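Local coordinates for Exo-beta-1,3-glucanase (Streptomyces sp. SirexAA-E, PDB 4PEY), which hydrolyses laminarin and laminarioligosaccharides as an exo-beta-1,3-glucanase, working from the non-reducing ends and yielding glucose and laminaribiose, at residues Asp66-Ile71 against Phe89-Val95; Ser111-Leu117 against Pro133-Val139. The protein carries 1 engineered substitution. All blocks are in the same frame, centred on the assembly; numbering follows the deposited sequence. Where two conformers were deposited one is given.

Contact 1: residues Asp66-Ile71 against Phe89-Val95; sequences DINAQI and FNGDVTV. With BGC (beta-D-glucopyranose), chain C; BGC (beta-D-glucopyranose), chain B.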
ATOM      1  N   ASP A  66      25.945  15.296   3.351  1.00 17.31           N
ATOM      2  CA  ASP A  66      26.168  15.403   1.910  1.00 18.10           C
ATOM      3  C   ASP A  66      25.527  14.252   1.166  1.00 19.12           C
ATOM      4  O   ASP A  66      26.132  13.662   0.271  1.00 22.86           O
ATOM      5  CB  ASP A  66      27.666  15.453   1.610  1.00 20.01           C
ATOM      6  CG  ASP A  66      28.394  16.455   2.484  1.00 20.82           C
ATOM      7  OD1 ASP A  66      28.086  17.659   2.385  1.00 22.01           O
ATOM      8  OD2 ASP A  66      29.270  16.042   3.276  1.00 21.83           O
ATOM      9  N   ILE A  67      24.298  13.925   1.535  1.00 18.21           N
ATOM     10  CA  ILE A  67      23.633  12.798   0.906  1.00 18.22           C
ATOM     11  C   ILE A  67      22.332  13.217   0.225  1.00 18.05           C
ATOM     12  O   ILE A  67      21.499  13.890   0.816  1.00 19.54           O
ATOM     13  CB  ILE A  67      23.362  11.674   1.936  1.00 20.80           C
ATOM     14  CG1 ILE A  67      22.695  10.472   1.262  1.00 24.90           C
ATOM     15  CG2 ILE A  67      22.550  12.186   3.131  1.00 20.23           C
ATOM     16  CD1 ILE A  67      22.542   9.300   2.182  1.00 28.75           C
ATOM     17  N   ASN A  68      22.199  12.859  -1.048  1.00 17.66           N
ATOM     18  CA  ASN A  68      20.929  12.951  -1.747  1.00 17.92           C
ATOM     19  C   ASN A  68      20.643  11.564  -2.271  1.00 15.71           C
ATOM     20  O   ASN A  68      21.143  11.163  -3.328  1.00 18.47           O
ATOM     21  CB  ASN A  68      20.954  13.986  -2.883  1.00 19.83           C
ATOM     22  CG  ASN A  68      19.591  14.148  -3.555  1.00 20.13           C
ATOM     23  OD1 ASN A  68      18.574  13.649  -3.054  1.00 19.31           O
ATOM     24  ND2 ASN A  68      19.563  14.844  -4.689  1.00 22.72           N
ATOM     25  N   ALA A  69      19.883  10.805  -1.493  1.00 14.39           N
ATOM     26  CA  ALA A  69      19.576   9.430  -1.848  1.00 14.64           C
ATOM     27  C   ALA A  69      18.360   9.409  -2.759  1.00 15.18           C
ATOM     28  O   ALA A  69      17.222   9.494  -2.288  1.00 15.09           O
ATOM     29  CB  ALA A  69      19.338   8.585  -0.588  1.00 15.26           C
ATOM     30  N   GLN A  70      18.600   9.318  -4.065  1.00 16.05           N
ATOM     31  CA  GLN A  70      17.505   9.220  -5.019  1.00 15.64           C
ATOM     32  C   GLN A  70      17.055   7.777  -5.063  1.00 14.03           C
ATOM     33  O   GLN A  70      17.880   6.866  -5.206  1.00 14.40           O
ATOM     34  CB  GLN A  70      17.928   9.698  -6.409  1.00 17.09           C
ATOM     35  CG  GLN A  70      18.238  11.191  -6.478  1.00 20.17           C
ATOM     36  CD  GLN A  70      18.586  11.641  -7.883  1.00 24.04           C
ATOM     37  OE1 GLN A  70      17.705  11.856  -8.715  1.00 25.48           O
ATOM     38  NE2 GLN A  70      19.879  11.781  -8.156  1.00 25.23           N
ATOM     39  N   ILE A  71      15.747   7.573  -4.944  1.00 13.27           N
ATOM     40  CA  ILE A  71      15.172   6.243  -4.812  1.00 12.51           C
ATOM     41  C   ILE A  71      14.444   5.832  -6.089  1.00 11.21           C
ATOM     42  O   ILE A  71      13.445   6.454  -6.466  1.00 13.66           O
ATOM     43  CB  ILE A  71      14.204   6.189  -3.611  1.00 11.98           C
ATOM     44  CG1 ILE A  71      14.883   6.759  -2.352  1.00 12.07           C
ATOM     45  CG2 ILE A  71      13.696   4.774  -3.395  1.00 13.49           C
ATOM     46  CD1 ILE A  71      16.185   6.063  -1.951  1.00 13.85           C
ATOM     47  N   PHE A  89      19.825  12.167   8.281  1.00 14.80           N
ATOM     48  CA  PHE A  89      20.466  12.622   7.050  1.00 14.24           C
ATOM     49  C   PHE A  89      20.493  14.136   7.019  1.00 14.30           C
ATOM     50  O   PHE A  89      19.434  14.773   7.098  1.00 15.02           O
ATOM     51  CB  PHE A  89      19.719  12.161   5.787  1.00 14.61           C
ATOM     52  CG  PHE A  89      19.840  10.690   5.461  1.00 14.47           C
ATOM     53  CD1 PHE A  89      20.455   9.793   6.320  1.00 13.50           C
ATOM     54  CD2 PHE A  89      19.316  10.214   4.266  1.00 14.76           C
ATOM     55  CE1 PHE A  89      20.552   8.442   5.989  1.00 15.29           C
ATOM     56  CE2 PHE A  89      19.401   8.874   3.931  1.00 16.20           C
ATOM     57  CZ  PHE A  89      20.017   7.985   4.793  1.00 15.75           C
ATOM     58  N   ASN A  90      21.680  14.718   6.902  1.00 13.48           N
ATOM     59  CA  ASN A  90      21.775  16.088   6.441  1.00 13.38           C
ATOM     60  C   ASN A  90      21.777  15.998   4.929  1.00 14.61           C
ATOM     61  O   ASN A  90      22.811  15.775   4.290  1.00 16.44           O
ATOM     62  CB  ASN A  90      23.004  16.777   7.016  1.00 13.77           C
ATOM     63  CG  ASN A  90      22.866  16.994   8.499  1.00 16.17           C
ATOM     64  OD1 ASN A  90      21.809  17.432   8.969  1.00 15.05           O
ATOM     65  ND2 ASN A  90      23.896  16.641   9.255  1.00 16.88           N
ATOM     66  N   GLY A  91      20.574  16.096   4.377  1.00 14.91           N
ATOM     67  CA  GLY A  91      20.335  15.755   2.992  1.00 13.55           C
ATOM     68  C   GLY A  91      18.934  15.212   2.807  1.00 14.15           C
ATOM     69  O   GLY A  91      18.052  15.484   3.621  1.00 14.02           O
ATOM     70  N   ASP A  92      18.741  14.426   1.745  1.00 13.39           N
ATOM     71  CA  ASP A  92      17.409  14.134   1.237  1.00 12.96           C
ATOM     72  C   ASP A  92      17.208  12.662   0.907  1.00 13.60           C
ATOM     73  O   ASP A  92      18.163  11.939   0.593  1.00 14.76           O
ATOM     74  CB  ASP A  92      17.127  14.952  -0.032  1.00 13.03           C
ATOM     75  CG  ASP A  92      17.135  16.459   0.209  1.00 15.02           C
ATOM     76  OD1 ASP A  92      18.160  17.004   0.686  1.00 15.91           O
ATOM     77  OD2 ASP A  92      16.114  17.107  -0.105  1.00 15.85           O
ATOM     78  N   VAL A  93      15.953  12.234   0.966  1.00 13.65           N
ATOM     79  CA  VAL A  93      15.527  10.978   0.367  1.00 14.42           C
ATOM     80  C   VAL A  93      14.534  11.372  -0.726  1.00 13.50           C
ATOM     81  O   VAL A  93      13.390  11.743  -0.451  1.00 14.23           O
ATOM     82  CB  VAL A  93      14.902  10.018   1.404  1.00 14.97           C
ATOM     83  CG1 VAL A  93      14.297   8.817   0.717  1.00 15.78           C
ATOM     84  CG2 VAL A  93      15.961   9.566   2.406  1.00 15.80           C
ATOM     85  N   THR A  94      15.008  11.334  -1.965  1.00 13.64           N
ATOM     86  CA  THR A  94      14.324  11.971  -3.083  1.00 14.47           C
ATOM     87  C   THR A  94      13.669  11.001  -4.049  1.00 11.96           C
ATOM     88  O   THR A  94      14.311  10.054  -4.505  1.00 13.45           O
ATOM     89  CB  THR A  94      15.321  12.834  -3.881  1.00 14.84           C
ATOM     90  OG1 THR A  94      15.841  13.862  -3.028  1.00 16.29           O
ATOM     91  CG2 THR A  94      14.665  13.461  -5.123  1.00 15.72           C
ATOM     92  N   VAL A  95      12.398  11.241  -4.367  1.00 12.96           N
ATOM     93  CA  VAL A  95      11.804  10.662  -5.565  1.00 12.40           C
ATOM     94  C   VAL A  95      11.293  11.791  -6.461  1.00 13.08           C
ATOM     95  O   VAL A  95      10.536  12.664  -6.013  1.00 12.54           O
ATOM     96  CB  VAL A  95      10.653   9.680  -5.241  1.00 12.63           C
ATOM     97  CG1 VAL A  95      10.009   9.165  -6.523  1.00 13.73           C
ATOM     98  CG2 VAL A  95      11.157   8.504  -4.409  1.00 12.94           C
TER
HETATM   99  C2  BGC C   2      16.150  15.780  -9.161  0.83 26.41           C
HETATM  100  C3  BGC C   2      17.285  16.203  -8.242  0.83 25.05           C
HETATM  101  C4  BGC C   2      18.553  15.443  -8.609  0.83 27.47           C
HETATM  102  C5  BGC C   2      18.854  15.563 -10.101  0.83 28.19           C
HETATM  103  C6  BGC C   2      20.032  14.664 -10.470  0.83 31.90           C
HETATM  104  C1  BGC C   2      16.576  15.994 -10.609  0.83 28.91           C
HETATM  105  O2  BGC C   2      14.982  16.519  -8.864  0.83 26.25           O
HETATM  106  O3  BGC C   2      16.933  15.919  -6.906  0.83 26.97           O
HETATM  107  O4  BGC C   2      19.640  15.937  -7.857  0.83 28.49           O
HETATM  108  O5  BGC C   2      17.723  15.207 -10.874  0.83 30.05           O
HETATM  109  O6  BGC C   2      20.322  14.805 -11.842  0.83 47.52           O
HETATM  110  C2  BGC B   3      15.372  17.110  -5.389  0.93 27.31           C
HETATM  111  C3  BGC B   3      15.264  18.355  -4.517  0.93 26.38           C
HETATM  112  C4  BGC B   3      16.556  18.598  -3.734  0.93 26.01           C
HETATM  113  C5  BGC B   3      17.773  18.511  -4.651  0.93 29.62           C
HETATM  114  C6  BGC B   3      19.074  18.556  -3.859  0.93 32.44           C
HETATM  115  C1  BGC B   3      16.635  17.189  -6.237  0.93 29.29           C
HETATM  116  O2  BGC B   3      14.230  16.990  -6.222  0.93 24.12           O
HETATM  117  O3  BGC B   3      14.178  18.203  -3.637  0.93 23.98           O
HETATM  118  O4  BGC B   3      16.520  19.877  -3.132  0.93 28.07           O
HETATM  119  O5  BGC B   3      17.753  17.306  -5.384  0.93 27.17           O
HETATM  120  O6  BGC B   3      20.142  18.917  -4.707  0.93 34.15           O
HETATM  121  O   HOH W   1      20.536  16.408  -0.632  1.00 22.88           O
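A sugar-binding surface is built directly on two parallel strands: N68, Q70, D92 and T94 project from one side of the sheet and face two bound glucose units. N68 ND2 comes 3.1 Å from O5 of BGC in chain B, D92 OD2 lies 3.9 Å from C4 of the same sugar, and Q70 OE1 is 3.7 Å from C4 of BGC in chain C. T94 OG1 donates a hydrogen bond to N68 OD1 (2.7 Å), tying that side chain by its oxygen while its amide nitrogen faces the glycan. The strands run in register, I67 beside G91 through Q70 beside T94, joined by D92 N to I67 O (3.0 Å), A69 N to D92 O, T94 N to A69 O and I71 N to T94 O (each 2.9 Å). A water donates to both I67 O and D92 OD1; V120 N also bonds the latter. G91 must be glycine: a CB would lie 1.9 Å from I67 O. Inside the corner at N90 and G91, I67 CD1 sits over the F89 ring (CH-pi, 3.9 Å to its centroid); on the side of A69 and V93, I71 CG1 meets V93 CG1 at 3.7 Å. Strands 67-70, 87-94 and 116-118 lie on successive coils of the parallel beta-helix; I77 of strand 75-79 meets A69, I71, F89 and V93 inside it, and V38 of helix 34-45 touches A69.

Contact 2: residues Ser111-Leu117 against Pro133-Val139; sequences SAENLAL and PFRRMHV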
ATOM      1  N   SER A 111      10.234   2.493  -0.971  1.00 11.17           N
ATOM      2  CA  SER A 111       9.823   2.857   0.385  1.00 10.77           C
ATOM      3  C   SER A 111      10.888   3.591   1.174  1.00 11.24           C
ATOM      4  O   SER A 111      12.081   3.419   0.930  1.00 12.02           O
ATOM      5  CB  SER A 111       9.407   1.603   1.166  1.00 11.18           C
ATOM      6  OG  SER A 111      10.508   0.721   1.319  1.00 12.98           O
ATOM      7  N   ALA A 112      10.432   4.394   2.136  1.00  9.60           N
ATOM      8  CA  ALA A 112      11.305   5.072   3.102  1.00 10.08           C
ATOM      9  C   ALA A 112      10.755   4.855   4.497  1.00 10.76           C
ATOM     10  O   ALA A 112       9.551   4.995   4.707  1.00 11.94           O
ATOM     11  CB  ALA A 112      11.404   6.568   2.807  1.00 12.16           C
ATOM     12  N   GLU A 113      11.627   4.520   5.443  1.00 11.30           N
ATOM     13  CA  GLU A 113      11.197   4.280   6.818  1.00 11.32           C
ATOM     14  C   GLU A 113      12.274   4.611   7.856  1.00 11.29           C
ATOM     15  O   GLU A 113      13.456   4.359   7.645  1.00 11.92           O
ATOM     16  CB  GLU A 113      10.755   2.813   6.970  1.00 11.50           C
ATOM     17  CG  GLU A 113      10.197   2.426   8.339  1.00 12.66           C
ATOM     18  CD  GLU A 113       9.542   1.053   8.335  1.00 12.06           C
ATOM     19  OE1 GLU A 113      10.009   0.154   7.589  1.00 13.28           O
ATOM     20  OE2 GLU A 113       8.551   0.865   9.075  1.00 14.82           O
ATOM     21  N   ASN A 114      11.851   5.179   8.981  1.00 10.84           N
ATOM     22  CA  ASN A 114      12.696   5.237  10.183  1.00 11.06           C
ATOM     23  C   ASN A 114      13.971   6.064  10.010  1.00 11.57           C
ATOM     24  O   ASN A 114      15.059   5.670  10.449  1.00 12.90           O
ATOM     25  CB  ASN A 114      13.044   3.806  10.640  1.00 12.36           C
ATOM     26  CG  ASN A 114      13.513   3.749  12.090  1.00 12.31           C
ATOM     27  OD1 ASN A 114      13.099   4.560  12.919  1.00 12.41           O
ATOM     28  ND2 ASN A 114      14.377   2.781  12.402  1.00 13.38           N
ATOM     29  N   LEU A 115      13.810   7.227   9.385  1.00 12.31           N
ATOM     30  CA  LEU A 115      14.895   8.186   9.197  1.00 10.90           C
ATOM     31  C   LEU A 115      14.449   9.582   9.588  1.00 12.34           C
ATOM     32  O   LEU A 115      13.267   9.926   9.447  1.00 13.27           O
ATOM     33  CB  LEU A 115      15.366   8.214   7.737  1.00 12.25           C
ATOM     34  CG  LEU A 115      16.031   6.970   7.158  1.00 12.50           C
ATOM     35  CD1 LEU A 115      16.007   7.024   5.646  1.00 16.02           C
ATOM     36  CD2 LEU A 115      17.459   6.863   7.662  1.00 13.88           C
ATOM     37  N   ALA A 116      15.399  10.394  10.048  1.00 12.71           N
ATOM     38  CA  ALA A 116      15.176  11.833  10.178  1.00 12.57           C
ATOM     39  C   ALA A 116      15.892  12.544   9.027  1.00 12.60           C
ATOM     40  O   ALA A 116      17.038  12.207   8.700  1.00 14.22           O
ATOM     41  CB  ALA A 116      15.668  12.350  11.526  1.00 14.74           C
ATOM     42  N   LEU A 117      15.206  13.494   8.395  1.00 13.13           N
ATOM     43  CA  LEU A 117      15.750  14.200   7.235  1.00 11.91           C
ATOM     44  C   LEU A 117      15.869  15.696   7.499  1.00 12.23           C
ATOM     45  O   LEU A 117      14.930  16.329   7.996  1.00 13.34           O
ATOM     46  CB  LEU A 117      14.877  13.982   5.998  1.00 12.66           C
ATOM     47  CG  LEU A 117      14.546  12.541   5.631  1.00 13.53           C
ATOM     48  CD1 LEU A 117      13.658  12.534   4.395  1.00 14.72           C
ATOM     49  CD2 LEU A 117      15.808  11.723   5.390  1.00 14.79           C
ATOM     50  N   PRO A 133       5.349   3.644   0.260  1.00 10.15           N
ATOM     51  CA  PRO A 133       5.087   4.105   1.627  1.00 10.26           C
ATOM     52  C   PRO A 133       6.204   4.935   2.257  1.00 11.32           C
ATOM     53  O   PRO A 133       7.391   4.743   1.994  1.00 11.72           O
ATOM     54  CB  PRO A 133       4.902   2.793   2.402  1.00 10.64           C
ATOM     55  CG  PRO A 133       5.708   1.792   1.626  1.00 10.20           C
ATOM     56  CD  PRO A 133       5.476   2.174   0.190  1.00 10.98           C
ATOM     57  N   PHE A 134       5.775   5.842   3.126  1.00 10.44           N
ATOM     58  CA  PHE A 134       6.622   6.789   3.838  1.00 12.11           C
ATOM     59  C   PHE A 134       6.208   6.644   5.309  1.00 11.31           C
ATOM     60  O   PHE A 134       5.170   7.178   5.721  1.00 11.33           O
ATOM     61  CB  PHE A 134       6.371   8.194   3.271  1.00 10.62           C
ATOM     62  CG  PHE A 134       7.391   9.250   3.639  1.00 11.41           C
ATOM     63  CD1 PHE A 134       8.522   9.447   2.857  1.00 12.34           C
ATOM     64  CD2 PHE A 134       7.158  10.125   4.696  1.00 12.10           C
ATOM     65  CE1 PHE A 134       9.443  10.454   3.152  1.00 12.58           C
ATOM     66  CE2 PHE A 134       8.068  11.143   4.991  1.00 12.47           C
ATOM     67  CZ  PHE A 134       9.216  11.296   4.221  1.00 14.56           C
ATOM     68  N   ARG A 135       6.981   5.872   6.078  1.00 11.41           N
ATOM     69  CA  ARG A 135       6.619   5.503   7.456  1.00 11.23           C
ATOM     70  C   ARG A 135       7.665   5.890   8.488  1.00 10.80           C
ATOM     71  O   ARG A 135       8.856   5.775   8.228  1.00 11.13           O
ATOM     72  CB  ARG A 135       6.417   3.989   7.584  1.00 11.38           C
ATOM     73  CG  ARG A 135       5.238   3.395   6.839  1.00 10.87           C
ATOM     74  CD  ARG A 135       5.220   1.875   7.034  1.00 11.08           C
ATOM     75  NE  ARG A 135       4.149   1.217   6.283  1.00 11.12           N
ATOM     76  CZ  ARG A 135       2.905   1.039   6.717  1.00 10.53           C
ATOM     77  NH1 ARG A 135       2.539   1.479   7.921  1.00 11.10           N
ATOM     78  NH2 ARG A 135       2.018   0.431   5.930  1.00 10.57           N
ATOM     79  N   ARG A 136       7.220   6.310   9.668  1.00 10.94           N
ATOM     80  CA  ARG A 136       8.128   6.538  10.796  0.51 11.57           C
ATOM     81  C   ARG A 136       9.271   7.467  10.385  1.00 11.87           C
ATOM     82  O   ARG A 136      10.434   7.230  10.709  1.00 12.49           O
ATOM     83  CB  ARG A 136       8.673   5.196  11.330  0.51 15.12           C
ATOM     84  CG  ARG A 136       9.151   5.211  12.780  0.51 16.77           C
ATOM     85  CD  ARG A 136       9.772   3.859  13.168  0.51 14.01           C
ATOM     86  NE  ARG A 136      10.250   3.823  14.551  0.51 14.29           N
ATOM     87  CZ  ARG A 136       9.486   3.521  15.594  0.51 15.75           C
ATOM     88  NH1 ARG A 136      10.001   3.508  16.818  0.51 19.42           N
ATOM     89  NH2 ARG A 136       8.206   3.232  15.412  0.51 17.06           N
ATOM     90  N   MET A 137       8.924   8.532   9.669  1.00 10.80           N
ATOM     91  CA  MET A 137       9.901   9.511   9.207  1.00 10.67           C
ATOM     92  C   MET A 137       9.801  10.791  10.021  1.00 10.90           C
ATOM     93  O   MET A 137       8.705  11.196  10.419  1.00 13.36           O
ATOM     94  CB  MET A 137       9.680   9.833   7.720  1.00 12.39           C
ATOM     95  CG  MET A 137       9.826   8.627   6.798  1.00 12.03           C
ATOM     96  SD  MET A 137      11.522   8.017   6.632  1.00 11.54           S
ATOM     97  CE  MET A 137      12.287   9.337   5.687  1.00 12.67           C
ATOM     98  N   HIS A 138      10.937  11.454  10.232  1.00 11.44           N
ATOM     99  CA  HIS A 138      10.932  12.795  10.800  1.00 11.46           C
ATOM    100  C   HIS A 138      11.544  13.760   9.802  1.00 12.93           C
ATOM    101  O   HIS A 138      12.757  13.752   9.603  1.00 13.25           O
ATOM    102  CB  HIS A 138      11.706  12.873  12.122  1.00 11.66           C
ATOM    103  CG  HIS A 138      11.627  14.222  12.771  1.00 11.66           C
ATOM    104  ND1 HIS A 138      12.553  14.667  13.693  1.00 13.98           N
ATOM    105  CD2 HIS A 138      10.742  15.235  12.607  1.00 13.01           C
ATOM    106  CE1 HIS A 138      12.226  15.888  14.087  1.00 14.81           C
ATOM    107  NE2 HIS A 138      11.137  16.259  13.433  1.00 14.46           N
ATOM    108  N   VAL A 139      10.716  14.595   9.178  1.00 11.68           N
ATOM    109  CA  VAL A 139      11.242  15.578   8.233  1.00 11.68           C
ATOM    110  C   VAL A 139      11.374  16.920   8.938  1.00 13.32           C
ATOM    111  O   VAL A 139      10.372  17.517   9.356  1.00 13.41           O
ATOM    112  CB  VAL A 139      10.353  15.727   6.981  1.00 12.23           C
ATOM    113  CG1 VAL A 139      11.002  16.698   6.000  1.00 14.23           C
ATOM    114  CG2 VAL A 139      10.137  14.368   6.317  1.00 14.53           C
TER
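M137 folds its thioether over the inside of the bend in 111-117: CE lies 3.7 Å from L117 CD1, 3.9 Å from L115 CB and 4.1 Å from A112 CB, while SD accepts a weak hydrogen bond from L115 N (3.7 Å). The two segments are parallel and in register, bending together at N114 and R136, both with positive phi (64° and 53°). Before the bend, A112 N bonds P133 O (3.1 Å), R135 N bonds A112 O (3.0 Å) and N114 N bonds R135 O (3.1 Å); after it, H138 N bonds L115 O (2.9 Å) and L117 N bonds H138 O (2.7 Å). Such matched corners stack the coils of a parallel beta-helix. R136 NE reaches N114 OD1 in a weak bond (3.4 Å); R136 NH1 is hydrogen-bonded to L82 O and N114 ND2 to G81 O. Apolar groups thus gather inside the bend; on the side away from A112 and F134, E113 and R135 form salt bridges to distant K222 and D370, respectively.

Overall arrangement
The two pairings follow one another in the sequence, yet they share one sheet, their centres 12 Å apart. Strand 87-94 lies beside strand 116-118, and F89 N is probably hydrogen-bonded to A116 O (2.8 Å). Their apolar sides merge where V93 CG2 meets L117 CD2 at 3.7 Å and F89 CE1 meets L115 CD2 at 3.9 Å. Contact 1 bears the glycan directly, where D96 and R125 also hydrogen-bond it; the L117 side chain of contact 2 stays about 10 Å from a bound glucose. Q130, about 8 Å from P133 and about 12 Å from V95 (side chain to side chain), belongs to a separate substrate-binding set, and neither contact contains the inferred proton-donor position (A458, engineered here).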